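Local coordinates for sortase family protein (Clostridium perfringens, PDB 4D70), which acts as a class D sortase, a cysteine transpeptidase that probably cleaves the sorting signal of surface proteins and joins the protein to an amine acceptor, at residues G60-D65 / T73-G78. Residues are numbered along the deposited sequence; the frame is centred on the assembly and turned at random.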
loop_
_atom_site.group_PDB
_atom_site.type_symbol
_atom_site.label_atom_id
_atom_site.label_comp_id
_atom_site.label_asym_id
_atom_site.label_seq_id
_atom_site.Cartn_x
_atom_site.Cartn_y
_atom_site.Cartn_z
ATOM N N GLY A 60 1.347 -7.053 -9.112
ATOM C CA GLY A 60 0.221 -6.316 -8.576
ATOM C C GLY A 60 -0.573 -7.149 -7.612
ATOM O O GLY A 60 -0.834 -8.327 -7.882
ATOM N N ILE A 61 -0.937 -6.567 -6.451
ATOM C CA ILE A 61 -1.782 -7.296 -5.506
ATOM C C ILE A 61 -3.083 -6.598 -5.135
ATOM O O ILE A 61 -3.946 -7.217 -4.568
ATOM C CB ILE A 61 -0.993 -7.620 -4.210
ATOM C CG1 ILE A 61 -0.614 -6.331 -3.488
ATOM C CG2 ILE A 61 0.239 -8.464 -4.522
ATOM C CD1 ILE A 61 -0.189 -6.575 -2.094
ATOM N N ALA A 62 -3.172 -5.306 -5.414
ATOM C CA ALA A 62 -4.357 -4.521 -5.123
ATOM C C ALA A 62 -4.263 -3.220 -5.893
ATOM O O ALA A 62 -3.177 -2.762 -6.268
ATOM C CB ALA A 62 -4.447 -4.208 -3.606
ATOM N N LEU A 63 -5.402 -2.603 -6.039
ATOM C CA LEU A 63 -5.481 -1.255 -6.438
ATOM C C LEU A 63 -5.622 -0.386 -5.188
ATOM O O LEU A 63 -6.178 -0.792 -4.168
ATOM C CB LEU A 63 -6.757 -1.030 -7.270
ATOM C CG LEU A 63 -6.907 -1.839 -8.592
ATOM C CD1 LEU A 63 -8.232 -1.437 -9.238
ATOM C CD2 LEU A 63 -5.752 -1.616 -9.570
ATOM N N ILE A 64 -5.106 0.792 -5.289
ATOM C CA ILE A 64 -5.271 1.815 -4.274
ATOM C C ILE A 64 -5.863 3.065 -4.900
ATOM O O ILE A 64 -5.378 3.590 -5.912
ATOM C CB ILE A 64 -3.936 2.115 -3.560
ATOM C CG1 ILE A 64 -4.127 3.192 -2.463
ATOM C CG2 ILE A 64 -2.841 2.581 -4.550
ATOM C CD1 ILE A 64 -3.001 3.211 -1.433
ATOM N N ASP A 65 -6.916 3.574 -4.277
ATOM C CA ASP A 65 -7.520 4.854 -4.641
ATOM C C ASP A 65 -7.657 5.728 -3.422
ATOM O O ASP A 65 -8.197 5.301 -2.410
ATOM C CB ASP A 65 -8.918 4.602 -5.223
ATOM C CG ASP A 65 -8.859 3.830 -6.513
ATOM O OD1 ASP A 65 -8.578 4.486 -7.541
ATOM O OD2 ASP A 65 -8.970 2.582 -6.483
ATOM N N THR A 73 -3.864 3.974 -8.400
ATOM C CA THR A 73 -2.836 3.141 -8.994
ATOM C C THR A 73 -2.876 1.750 -8.402
ATOM O O THR A 73 -3.925 1.282 -7.999
ATOM C CB THR A 73 -1.449 3.820 -8.937
ATOM O OG1 THR A 73 -0.503 3.054 -9.696
ATOM C CG2 THR A 73 -0.917 3.934 -7.503
ATOM N N VAL A 74 -1.742 1.068 -8.438
ATOM C CA VAL A 74 -1.627 -0.321 -8.110
ATOM C C VAL A 74 -0.565 -0.467 -7.017
ATOM O O VAL A 74 0.312 0.381 -6.895
ATOM C CB VAL A 74 -1.185 -1.161 -9.333
ATOM C CG1 VAL A 74 0.228 -0.786 -9.793
ATOM C CG2 VAL A 74 -1.250 -2.635 -9.054
ATOM N N ILE A 75 -0.698 -1.535 -6.234
ATOM C CA ILE A 75 0.270 -1.914 -5.230
ATOM C C ILE A 75 0.952 -3.154 -5.657
ATOM O O ILE A 75 0.296 -4.116 -5.951
ATOM C CB ILE A 75 -0.360 -2.084 -3.857
ATOM C CG1 ILE A 75 -0.970 -0.723 -3.434
ATOM C CG2 ILE A 75 0.710 -2.538 -2.815
ATOM C CD1 ILE A 75 -1.925 -0.833 -2.285
ATOM N N ALA A 76 2.285 -3.121 -5.677
ATOM C CA ALA A 76 3.078 -4.339 -6.009
ATOM C C ALA A 76 3.504 -5.090 -4.767
ATOM O O ALA A 76 3.672 -4.501 -3.715
ATOM C CB ALA A 76 4.315 -3.951 -6.806
ATOM N N GLU A 77 3.738 -6.386 -4.889
ATOM C CA GLU A 77 4.342 -7.126 -3.811
ATOM C C GLU A 77 5.814 -6.839 -3.625
ATOM O O GLU A 77 6.558 -6.730 -4.576
ATOM C CB GLU A 77 4.154 -8.628 -4.016
ATOM C CG GLU A 77 4.732 -9.521 -2.915
ATOM C CD GLU A 77 4.099 -9.334 -1.541
ATOM O OE1 GLU A 77 3.145 -8.544 -1.404
ATOM O OE2 GLU A 77 4.563 -9.974 -0.575
ATOM N N GLY A 78 6.229 -6.677 -2.368
ATOM C CA GLY A 78 7.606 -6.442 -2.038
ATOM C C GLY A 78 7.953 -5.022 -1.718
ATOM O O GLY A 78 7.259 -4.080 -2.134
#
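Ile-64 and Thr-73 pair through two backbone hydrogen bonds near the turn end of a beta hairpin that belongs to the sortase beta-barrel. Farther along, the register slips by one residue: Ile-61 and Ala-62 both lie opposite Ile-75, a classic beta bulge. Ile-61 N donates to Ile-75 O (2.8 Å), while Ile-75 N returns to Ala-62 O (2.8 Å), so both polar backbone atoms of Ile-75 are held despite the extra residue.

The side chain of Ile-75 lies over the face that also carries Ile-64 and Thr-73. Its CB passes 3.8 Å from Ala-62 O. There it forks: CG2 reaches back to the bulge, 4.1 Å from Ile-61 CG1, and CG1, set beside the backbone N (chi1 -61°), heads for the turn end and lies 4.0 Å from Ile-64 CG2. The tip, CD1, settles 3.8 Å from Ile-64 CB. On the same face the side chains of Ile-64 and Thr-73 run side by side and touch through their CG2 methyls, and Ile-88, Ile-129 and Ile-131 of the flanking strands join this apolar layer. Thr-73 OG1 turns instead to a hydrogen bond with Glu-30.

Leu-63 and Val-74 occupy the other face, under helix 29-39, where both touch Leu-34. Val-74 CG2 leans across to within 3.4 Å of Ala-62 O.

Beyond the bulge, Glu-77 bends at chi2 (63°) and crosses Ile-61; its OE1 is hydrogen-bonded to His-90 ND1 and comes 3.9 Å from Ile-61 CD1.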